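Local coordinates for protein putative TRAP PERIPLASMIC SOLUTE BINDING PROTEIN (Haemophilus influenzae, PDB 4PBQ) that probably serves as the periplasmic solute receptor of a TRAP transport system and holds L-gulonate in its binding cleft, at residues 78-83 with 134-139; 139-144 with 233-238. One frame throughout, in Å; residues are numbered along the deposited sequence.

Interaction 1. Residues 78-83 with 134-139; sequences GLRNGT and YGIKLL. With SO4 (sulfate ion), chain E.
Tyr134 meets Arg80 through its backbone: its carbonyl O accepts a hydrogen bond from Arg80 NE at 2.9 Å, with an N-H...O angle of 154°. The donor lies in the carbonyl plane on a lone pair. The Arg80 chain bends at its third torsion (chi3 68°), and the guanidinium then runs alongside the Tyr134 side chain, the two planes 79° apart, with Arg80 NH2 at the ring edge, 3.8 Å from Tyr134 CD1. NH1 and NH2 of Arg80 are left to hold a sulfate, probably from the crystallisation liquor; Arg80 NH2 to sulfate O1 is 2.8 Å and nearly straight. The phenol end turns away to Asp97. Gly135, at positive phi, passes close to the helix backbone, and water 1 bridges its O to Arg80 O, 2.8 Å from each. Ile136 then packs its CG1 against Leu79 CB at 3.9 Å. Ile136 CD1 lies 3.8 Å from Arg80 CG, and the Ile136 and Arg80 side chains cross at about a right angle. The contact thus sets the C-terminal turn of helix 72-81 against the start of strand 136-151, and Leu79 and Ile136 both also touch Gln237 of the adjacent strand 231-239.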
loop_
_atom_site.group_PDB
_atom_site.type_symbol
_atom_site.label_atom_id
_atom_site.label_comp_id
_atom_site.label_asym_id
_atom_site.label_seq_id
_atom_site.Cartn_x
_atom_site.Cartn_y
_atom_site.Cartn_z
ATOM N N GLY A 78 13.344 10.663 -1.348
ATOM C CA GLY A 78 14.618 10.178 -1.869
ATOM C C GLY A 78 14.518 9.743 -3.323
ATOM O O GLY A 78 15.448 9.959 -4.102
ATOM N N LEU A 79 13.397 9.135 -3.706
ATOM C CA LEU A 79 13.161 8.790 -5.113
ATOM C C LEU A 79 13.125 10.068 -5.950
ATOM O O LEU A 79 13.719 10.155 -7.020
ATOM C CB LEU A 79 11.845 8.016 -5.271
ATOM C CG LEU A 79 11.856 6.585 -4.742
ATOM C CD1 LEU A 79 10.426 6.080 -4.536
ATOM C CD2 LEU A 79 12.608 5.671 -5.715
ATOM N N ARG A 80 12.454 11.087 -5.436
ATOM C CA ARG A 80 12.318 12.300 -6.217
ATOM C C ARG A 80 13.644 13.053 -6.388
ATOM O O ARG A 80 13.902 13.604 -7.457
ATOM C CB ARG A 80 11.267 13.213 -5.600
ATOM C CG ARG A 80 9.881 12.587 -5.498
ATOM C CD ARG A 80 8.886 13.616 -4.975
ATOM N NE ARG A 80 8.689 14.672 -5.959
ATOM C CZ ARG A 80 8.058 15.819 -5.711
ATOM N NH1 ARG A 80 7.519 16.059 -4.509
ATOM N NH2 ARG A 80 7.958 16.725 -6.674
ATOM N N ASN A 81 14.497 13.075 -5.367
ATOM C CA ASN A 81 15.761 13.794 -5.477
ATOM C C ASN A 81 16.937 12.935 -5.943
ATOM O O ASN A 81 18.046 13.439 -6.128
ATOM C CB ASN A 81 16.093 14.568 -4.177
ATOM C CG ASN A 81 16.404 13.669 -2.990
ATOM O OD1 ASN A 81 16.885 12.545 -3.143
ATOM N ND2 ASN A 81 16.136 14.178 -1.773
ATOM N N GLY A 82 16.695 11.638 -6.120
ATOM C CA GLY A 82 17.722 10.727 -6.607
ATOM C C GLY A 82 18.673 10.126 -5.586
ATOM O O GLY A 82 19.476 9.269 -5.943
ATOM N N THR A 83 18.570 10.507 -4.315
ATOM C CA THR A 83 19.464 9.964 -3.304
ATOM C C THR A 83 19.042 8.591 -2.828
ATOM O O THR A 83 19.812 7.899 -2.164
ATOM C CB THR A 83 19.577 10.893 -2.092
ATOM O OG1 THR A 83 18.297 11.032 -1.480
ATOM C CG2 THR A 83 20.104 12.257 -2.532
ATOM N N TYR A 134 7.031 14.280 -11.420
ATOM C CA TYR A 134 7.508 14.516 -10.054
ATOM C C TYR A 134 8.788 13.748 -9.752
ATOM O O TYR A 134 9.168 13.587 -8.582
ATOM C CB TYR A 134 6.411 14.144 -9.055
ATOM C CG TYR A 134 5.137 14.880 -9.367
ATOM C CD1 TYR A 134 4.993 16.214 -9.025
ATOM C CD2 TYR A 134 4.103 14.264 -10.048
ATOM C CE1 TYR A 134 3.835 16.911 -9.341
ATOM C CE2 TYR A 134 2.955 14.943 -10.360
ATOM C CZ TYR A 134 2.822 16.274 -10.001
ATOM O OH TYR A 134 1.662 16.978 -10.314
ATOM N N GLY A 135 9.431 13.226 -10.792
ATOM C CA GLY A 135 10.758 12.651 -10.643
ATOM C C GLY A 135 10.789 11.145 -10.418
ATOM O O GLY A 135 11.827 10.591 -10.043
ATOM N N ILE A 136 9.683 10.472 -10.667
ATOM C CA ILE A 136 9.630 9.046 -10.352
ATOM C C ILE A 136 9.172 8.250 -11.559
ATOM O O ILE A 136 8.170 8.593 -12.197
ATOM C CB ILE A 136 8.712 8.774 -9.137
ATOM C CG1 ILE A 136 9.285 9.394 -7.868
ATOM C CG2 ILE A 136 8.523 7.278 -8.914
ATOM C CD1 ILE A 136 8.359 9.307 -6.634
ATOM N N LYS A 137 9.901 7.170 -11.853
ATOM C CA LYS A 137 9.473 6.200 -12.849
ATOM C C LYS A 137 8.831 4.991 -12.168
ATOM O O LYS A 137 9.451 4.300 -11.350
ATOM C CB LYS A 137 10.666 5.756 -13.692
ATOM C CG LYS A 137 10.394 4.569 -14.590
ATOM C CD LYS A 137 9.483 4.927 -15.766
ATOM C CE LYS A 137 9.272 3.669 -16.623
ATOM N NZ LYS A 137 8.532 4.000 -17.868
ATOM N N LEU A 138 7.572 4.719 -12.509
ATOM C CA LEU A 138 6.884 3.552 -11.965
ATOM C C LEU A 138 7.190 2.318 -12.784
ATOM O O LEU A 138 7.042 2.344 -14.000
ATOM C CB LEU A 138 5.373 3.763 -11.965
ATOM C CG LEU A 138 4.588 2.620 -11.300
ATOM C CD1 LEU A 138 4.864 2.443 -9.847
ATOM C CD2 LEU A 138 3.106 2.821 -11.526
ATOM N N LEU A 139 7.645 1.252 -12.123
ATOM C CA LEU A 139 7.960 -0.008 -12.801
ATOM C C LEU A 139 6.907 -1.095 -12.613
ATOM O O LEU A 139 6.751 -1.943 -13.493
ATOM C CB LEU A 139 9.316 -0.547 -12.329
ATOM C CG LEU A 139 10.522 0.327 -12.685
ATOM C CD1 LEU A 139 11.799 -0.269 -12.088
ATOM C CD2 LEU A 139 10.614 0.476 -14.197
HETATM S S SO4 E . 6.590 19.804 -5.028
HETATM O O1 SO4 E . 6.597 19.151 -6.332
HETATM O O2 SO4 E . 7.638 20.825 -5.011
HETATM O O3 SO4 E . 6.829 18.858 -3.938
HETATM O O4 SO4 E . 5.278 20.413 -4.819
HETATM O O HOH W 1 14.209 12.091 -9.815
#

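Interaction 2. Residues 139-144 with 233-238; sequences LAYGMN and PGLLQI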
loop_
_atom_site.group_PDB
_atom_site.type_symbol
_atom_site.label_atom_id
_atom_site.label_comp_id
_atom_site.label_asym_id
_atom_site.label_seq_id
_atom_site.Cartn_x
_atom_site.Cartn_y
_atom_site.Cartn_z
ATOM N N LEU A 139 7.645 1.252 -12.123
ATOM C CA LEU A 139 7.960 -0.008 -12.801
ATOM C C LEU A 139 6.907 -1.095 -12.613
ATOM O O LEU A 139 6.751 -1.943 -13.493
ATOM C CB LEU A 139 9.316 -0.547 -12.329
ATOM C CG LEU A 139 10.522 0.327 -12.685
ATOM C CD1 LEU A 139 11.799 -0.269 -12.088
ATOM C CD2 LEU A 139 10.614 0.476 -14.197
ATOM N N ALA A 140 6.203 -1.099 -11.479
ATOM C CA ALA A 140 5.193 -2.131 -11.223
ATOM C C ALA A 140 4.213 -1.741 -10.130
ATOM O O ALA A 140 4.587 -1.115 -9.144
ATOM C CB ALA A 140 5.872 -3.442 -10.841
ATOM N N TYR A 141 2.957 -2.143 -10.306
ATOM C CA TYR A 141 1.985 -2.156 -9.228
ATOM C C TYR A 141 1.922 -3.544 -8.599
ATOM O O TYR A 141 1.465 -4.520 -9.245
ATOM C CB TYR A 141 0.602 -1.867 -9.791
ATOM C CG TYR A 141 0.333 -0.446 -10.221
ATOM C CD1 TYR A 141 0.039 0.550 -9.290
ATOM C CD2 TYR A 141 0.322 -0.117 -11.567
ATOM C CE1 TYR A 141 -0.231 1.844 -9.704
ATOM C CE2 TYR A 141 0.032 1.168 -11.999
ATOM C CZ TYR A 141 -0.254 2.138 -11.063
ATOM O OH TYR A 141 -0.528 3.414 -11.484
ATOM N N GLY A 142 2.394 -3.636 -7.364
ATOM C CA GLY A 142 2.277 -4.840 -6.572
ATOM C C GLY A 142 1.210 -4.699 -5.505
ATOM O O GLY A 142 0.555 -3.665 -5.389
HETATM N N MSE A 143 1.088 -5.725 -4.678
HETATM C CA MSE A 143 0.034 -5.803 -3.675
HETATM C C MSE A 143 0.572 -5.754 -2.251
HETATM O O MSE A 143 1.486 -6.488 -1.875
HETATM C CB MSE A 143 -0.775 -7.101 -3.901
HETATM C CG MSE A 143 -1.673 -7.497 -2.762
HETATM SE SE MSE A 143 -2.679 -9.151 -3.047
HETATM C CE MSE A 143 -2.883 -9.694 -1.220
ATOM N N ASN A 144 0.011 -4.844 -1.452
ATOM C CA ASN A 144 0.110 -4.962 -0.014
ATOM C C ASN A 144 -1.197 -5.551 0.534
ATOM O O ASN A 144 -1.180 -6.425 1.388
ATOM C CB ASN A 144 0.474 -3.615 0.618
ATOM C CG ASN A 144 1.927 -3.271 0.416
ATOM O OD1 ASN A 144 2.751 -4.163 0.314
ATOM N ND2 ASN A 144 2.245 -1.994 0.343
ATOM N N PRO A 233 -1.993 -0.745 -2.818
ATOM C CA PRO A 233 -0.930 -1.264 -3.691
ATOM C C PRO A 233 0.439 -0.880 -3.162
ATOM O O PRO A 233 0.566 0.119 -2.455
ATOM C CB PRO A 233 -1.159 -0.528 -4.997
ATOM C CG PRO A 233 -2.251 0.415 -4.778
ATOM C CD PRO A 233 -2.524 0.522 -3.334
ATOM N N GLY A 234 1.441 -1.674 -3.516
ATOM C CA GLY A 234 2.834 -1.333 -3.277
ATOM C C GLY A 234 3.511 -1.051 -4.614
ATOM O O GLY A 234 3.629 -1.937 -5.472
ATOM N N LEU A 235 3.934 0.195 -4.808
ATOM C CA LEU A 235 4.477 0.652 -6.081
ATOM C C LEU A 235 5.984 0.457 -6.124
ATOM O O LEU A 235 6.701 1.010 -5.300
ATOM C CB LEU A 235 4.152 2.137 -6.290
ATOM C CG LEU A 235 2.753 2.517 -6.799
ATOM C CD1 LEU A 235 1.669 1.792 -6.143
ATOM C CD2 LEU A 235 2.612 4.056 -6.617
ATOM N N LEU A 236 6.462 -0.312 -7.097
ATOM C CA LEU A 236 7.900 -0.461 -7.311
ATOM C C LEU A 236 8.340 0.630 -8.246
ATOM O O LEU A 236 7.853 0.726 -9.377
ATOM C CB LEU A 236 8.195 -1.806 -7.964
ATOM C CG LEU A 236 9.642 -2.066 -8.349
ATOM C CD1 LEU A 236 10.564 -1.985 -7.139
ATOM C CD2 LEU A 236 9.714 -3.452 -8.971
ATOM N N GLN A 237 9.278 1.442 -7.772
ATOM C CA GLN A 237 9.633 2.685 -8.421
ATOM C C GLN A 237 11.144 2.834 -8.547
ATOM O O GLN A 237 11.874 2.312 -7.727
ATOM C CB GLN A 237 9.134 3.854 -7.566
ATOM C CG GLN A 237 7.629 3.953 -7.466
ATOM C CD GLN A 237 7.196 4.722 -6.226
ATOM O OE1 GLN A 237 7.039 5.951 -6.256
ATOM N NE2 GLN A 237 7.071 4.009 -5.119
ATOM N N ILE A 238 11.577 3.586 -9.553
ATOM C CA ILE A 238 12.995 3.938 -9.691
ATOM C C ILE A 238 13.043 5.458 -9.877
ATOM O O ILE A 238 12.211 6.039 -10.566
ATOM C CB ILE A 238 13.657 3.138 -10.836
ATOM C CG1 ILE A 238 15.159 3.403 -10.936
ATOM C CG2 ILE A 238 13.052 3.443 -12.142
ATOM C CD1 ILE A 238 15.913 2.140 -11.456
HETATM O O HOH W 2 0.667 0.465 0.323
#
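Leu236 O receives two backbone donors, Leu139 N at 2.8 Å and Ala140 N at 3.2 Å, the first nearly in line with the carbonyl bond and the second on a lone pair in its plane. Two consecutive residues facing one is the signature of a classic beta bulge. Beyond it the antiparallel pairing continues: Leu236 N returns a bond to Ala140 O at 2.9 Å, and Gly142 and Gly234 exchange N-H and C=O in both directions. The Gly234 N bond to Gly142 O is 2.9 Å long, although its donor stands above the carbonyl plane. Water 2 links Asn144 ND2 to Pro233 O, accepting from the amide and donating to the carbonyl.

These bonds join strands 136-151 and 231-239 as antiparallel neighbours in the mixed sheet of this family 7 solute-binding protein, their short axes 143° apart in direction. The Asn144 end approaches the ligand, its side chain about 5 Å from L-gulonate.

Two cross-strand pairs pack on opposite faces of the sheet. On one, Ala140 CB meets Leu236 CB at 4.0 Å, and Leu43 and Phe47 of helix 38-54 cover Leu236. On the other, Tyr141 and Leu235 have matching first torsions, each with CG anti to its carbonyl carbon (chi1 -73° and -81°), and their side chains run side by side in the same direction. Leu235 CD1 lies 3.8 Å from Tyr141 CD1. The Tyr141 ring stacks edge-to-face with Trp103, and its hydroxyl bonds to Ala124 O. At the bulged end, Leu139 CD1 rests 3.9 Å from Ile238 CG2, with Phe47 of helix 38-54 and Ala258 of helix 248-281 also touching Leu139.

Overall arrangement
The two contacts follow in series along the chain and share Leu139: interaction 1 lies at the turn leading into strand 136-151 and its first residue, interaction 2 further along that strand. Strands 136-151 and 231-239 are neighbours in one mixed sheet, with helix 72-81 packed at the end where the first begins. The contact centres are 13 Å apart, yet the sites touch where Lys137 O and Ile238 N lie 2.9 Å apart, a probable hydrogen bond. Interaction 1 is partly buried, its centre about 17 Å from the chain centre; interaction 2 is buried, its centre about 8 Å away. Interaction 2 also reaches nearer L-gulonate: about 5 Å from the Asn144 side chain, against about 12 Å from that of Leu79.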